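Local coordinates for protein Crov588 (PDB 6NYR) that is of unknown function but folds as a circular leucine-rich-repeat protein built of FNIP repeats, encoded by a Cafeteriavirus, at residues Q243-T254 / Q264-S274. Numbering follows the deposited sequence.
Sequences QITENVLPNSLT and QQITENVLPNS
Pro272 packs against the loop 243-254 from Leu249 to Leu253. Its CD lies 3.7 Å from Leu249 CB, and its CG meets Leu253 CB at 4.0 Å. The same CG also lies 3.3 Å from Pro250 O, with CB beside it. The Leu249 side chain runs roughly at right angles to the proline, and its CD1 reaches on to Leu271 CD2. Further along, the two methyls of Val270 pack against the carbonyl oxygens of Ile244 and Thr245, most closely CG1 on Ile244 O at 3.2 Å. Its CG1 is anti to the backbone N (chi1 176°), which turns this methyl to Ile244 CG2 at 3.6 Å. These apolar groups are buried; Leu249 and Leu253 also touch Leu234 of strand 233-235.

One direct hydrogen bond joins the loops. Ser274 OG donates to Leu253 O at 2.8 Å, tilted 28° from the carbonyl plane. Ser252 OG bonds Leu231 O and Asn229 O one turn earlier, and Ser296 OG bonds Asn273 O one turn later.

At the other end, a water links the turns. It accepts from Gln243 NE2 and Gln265 N and donates to Gln264 OE1. The side chains of Gln243 and Gln264 cross at about a right angle.

On the exposed outer side, Glu246 and Asn269 lie alongside each other, pointing the same way. Glu246 CG is 3.6 Å from Asn269 CB, and the carboxylate and amide planes differ by 25°.

The pairing joins equivalent loops of two successive 22-residue coils, which fall in neighbouring FNIP repeats, each leading into a parallel strand, as in the stacked coils of a leucine-rich-repeat solenoid.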
# COMPACT_ATOMS: atom_id res chain seq x y z
N GLN A 243 13.52 -6.74 33.84
CA GLN A 243 14.25 -5.50 34.08
C GLN A 243 15.57 -5.48 33.32
O GLN A 243 16.29 -6.49 33.25
CB GLN A 243 14.51 -5.27 35.56
CG GLN A 243 13.42 -4.47 36.23
CD GLN A 243 13.93 -3.70 37.44
OE1 GLN A 243 15.07 -3.86 37.86
NE2 GLN A 243 13.09 -2.81 37.96
N ILE A 244 15.90 -4.31 32.79
CA ILE A 244 17.15 -4.06 32.09
C ILE A 244 17.95 -3.10 32.95
O ILE A 244 17.59 -1.93 33.11
CB ILE A 244 16.91 -3.48 30.69
CG1 ILE A 244 16.02 -4.43 29.89
CG2 ILE A 244 18.24 -3.26 29.98
CD1 ILE A 244 15.68 -3.93 28.50
N THR A 245 19.05 -3.60 33.51
CA THR A 245 19.87 -2.83 34.43
C THR A 245 21.02 -2.17 33.67
O THR A 245 21.04 -2.13 32.43
CB THR A 245 20.37 -3.73 35.55
OG1 THR A 245 21.18 -4.78 35.00
CG2 THR A 245 19.20 -4.35 36.30
N GLU A 246 21.97 -1.59 34.40
CA GLU A 246 23.09 -0.89 33.79
C GLU A 246 23.98 -1.85 33.02
O GLU A 246 24.16 -3.01 33.40
CB GLU A 246 23.89 -0.18 34.88
CG GLU A 246 24.63 1.06 34.44
CD GLU A 246 25.18 1.86 35.62
OE1 GLU A 246 24.60 1.77 36.72
OE2 GLU A 246 26.20 2.56 35.44
N ASN A 247 24.52 -1.36 31.90
CA ASN A 247 25.61 -2.02 31.18
C ASN A 247 25.20 -3.36 30.58
O ASN A 247 26.04 -4.25 30.41
CB ASN A 247 26.84 -2.22 32.08
CG ASN A 247 27.58 -0.93 32.36
OD1 ASN A 247 27.46 -0.34 33.43
ND2 ASN A 247 28.37 -0.48 31.39
N VAL A 248 23.93 -3.54 30.22
CA VAL A 248 23.49 -4.73 29.50
C VAL A 248 23.17 -4.41 28.04
O VAL A 248 23.41 -5.23 27.15
CB VAL A 248 22.28 -5.40 30.20
CG1 VAL A 248 21.45 -4.40 30.95
CG2 VAL A 248 21.44 -6.15 29.18
N LEU A 249 22.62 -3.23 27.77
CA LEU A 249 22.43 -2.82 26.38
C LEU A 249 23.75 -2.28 25.83
O LEU A 249 24.36 -1.41 26.45
CB LEU A 249 21.35 -1.76 26.27
CG LEU A 249 19.95 -2.15 26.74
CD1 LEU A 249 18.99 -0.98 26.66
CD2 LEU A 249 19.43 -3.33 25.92
N PRO A 250 24.22 -2.77 24.68
CA PRO A 250 25.53 -2.32 24.18
C PRO A 250 25.48 -0.87 23.72
O PRO A 250 24.43 -0.32 23.37
CB PRO A 250 25.82 -3.27 23.02
CG PRO A 250 24.47 -3.70 22.54
CD PRO A 250 23.58 -3.74 23.76
N ASN A 251 26.66 -0.26 23.71
CA ASN A 251 26.85 1.15 23.39
C ASN A 251 26.80 1.44 21.90
O ASN A 251 27.09 2.57 21.50
CB ASN A 251 28.19 1.60 23.99
CG ASN A 251 28.12 1.78 25.49
OD1 ASN A 251 27.13 2.28 26.03
ND2 ASN A 251 29.17 1.35 26.19
N SER A 252 26.43 0.46 21.09
CA SER A 252 26.31 0.61 19.65
C SER A 252 24.86 0.61 19.18
O SER A 252 24.60 0.81 17.99
CB SER A 252 27.08 -0.52 18.95
OG SER A 252 26.88 -1.75 19.62
N LEU A 253 23.90 0.39 20.08
CA LEU A 253 22.51 0.20 19.70
C LEU A 253 21.90 1.49 19.16
O LEU A 253 22.02 2.55 19.78
CB LEU A 253 21.72 -0.30 20.91
CG LEU A 253 20.43 -1.08 20.68
CD1 LEU A 253 20.65 -2.36 19.92
CD2 LEU A 253 19.78 -1.37 22.05
N THR A 254 21.23 1.39 18.01
CA THR A 254 20.54 2.52 17.42
C THR A 254 19.02 2.36 17.37
O THR A 254 18.32 3.37 17.41
CB THR A 254 21.04 2.76 15.98
OG1 THR A 254 20.81 1.60 15.18
CG2 THR A 254 22.52 3.10 15.99
N GLN A 264 8.53 -2.32 32.68
CA GLN A 264 9.50 -2.18 33.76
C GLN A 264 10.03 -0.76 33.83
O GLN A 264 10.07 -0.04 32.82
CB GLN A 264 10.68 -3.15 33.57
CG GLN A 264 10.30 -4.61 33.61
CD GLN A 264 9.72 -5.03 34.95
OE1 GLN A 264 10.20 -4.62 36.01
NE2 GLN A 264 8.66 -5.83 34.91
N GLN A 265 10.42 -0.34 35.03
CA GLN A 265 11.07 0.95 35.20
C GLN A 265 12.42 0.95 34.50
O GLN A 265 13.15 -0.04 34.52
CB GLN A 265 11.26 1.26 36.68
CG GLN A 265 9.98 1.44 37.48
CD GLN A 265 10.24 1.45 38.97
OE1 GLN A 265 11.39 1.36 39.41
NE2 GLN A 265 9.17 1.56 39.76
N ILE A 266 12.76 2.08 33.89
CA ILE A 266 14.06 2.28 33.26
C ILE A 266 14.76 3.41 34.00
O ILE A 266 14.27 4.55 34.00
CB ILE A 266 13.95 2.59 31.76
CG1 ILE A 266 13.16 1.48 31.06
CG2 ILE A 266 15.33 2.72 31.14
CD1 ILE A 266 12.91 1.75 29.59
N THR A 267 15.88 3.10 34.64
CA THR A 267 16.64 4.08 35.39
C THR A 267 17.75 4.65 34.50
O THR A 267 17.75 4.46 33.28
CB THR A 267 17.21 3.44 36.66
OG1 THR A 267 18.25 2.52 36.31
CG2 THR A 267 16.13 2.70 37.42
N GLU A 268 18.69 5.38 35.11
CA GLU A 268 19.74 6.05 34.36
C GLU A 268 20.83 5.06 33.96
O GLU A 268 21.01 4.01 34.58
CB GLU A 268 20.36 7.16 35.21
CG GLU A 268 19.34 8.05 35.91
CD GLU A 268 19.99 9.04 36.85
OE1 GLU A 268 21.20 9.34 36.68
OE2 GLU A 268 19.30 9.52 37.78
N ASN A 269 21.55 5.40 32.89
CA ASN A 269 22.66 4.60 32.39
C ASN A 269 22.21 3.22 31.93
O ASN A 269 22.99 2.26 31.93
CB ASN A 269 23.77 4.46 33.44
CG ASN A 269 24.53 5.75 33.67
OD1 ASN A 269 25.44 6.08 32.91
ND2 ASN A 269 24.16 6.48 34.72
N VAL A 270 20.95 3.09 31.53
CA VAL A 270 20.43 1.85 30.96
C VAL A 270 20.27 1.95 29.45
O VAL A 270 20.66 1.05 28.71
CB VAL A 270 19.10 1.47 31.64
CG1 VAL A 270 18.50 0.22 30.99
CG2 VAL A 270 19.29 1.25 33.13
N LEU A 271 19.70 3.04 28.98
CA LEU A 271 19.54 3.29 27.55
C LEU A 271 20.82 3.89 26.99
O LEU A 271 21.17 5.03 27.33
CB LEU A 271 18.34 4.21 27.29
CG LEU A 271 16.99 3.67 27.73
CD1 LEU A 271 15.90 4.71 27.53
CD2 LEU A 271 16.66 2.39 26.99
N PRO A 272 21.55 3.18 26.13
CA PRO A 272 22.81 3.73 25.62
C PRO A 272 22.57 5.00 24.82
O PRO A 272 21.57 5.12 24.11
CB PRO A 272 23.37 2.61 24.74
CG PRO A 272 22.17 1.81 24.33
CD PRO A 272 21.21 1.89 25.49
N ASN A 273 23.49 5.96 24.94
CA ASN A 273 23.34 7.25 24.29
C ASN A 273 23.34 7.15 22.77
O ASN A 273 23.00 8.13 22.10
CB ASN A 273 24.46 8.18 24.74
CG ASN A 273 24.22 8.75 26.12
OD1 ASN A 273 23.09 9.07 26.48
ND2 ASN A 273 25.29 8.89 26.91
N SER A 274 23.70 5.99 22.21
CA SER A 274 23.70 5.82 20.76
C SER A 274 22.31 5.66 20.17
O SER A 274 22.15 5.83 18.95
CB SER A 274 24.55 4.59 20.40
OG SER A 274 24.23 3.49 21.24
O HOH W 1 10.38 -2.22 37.71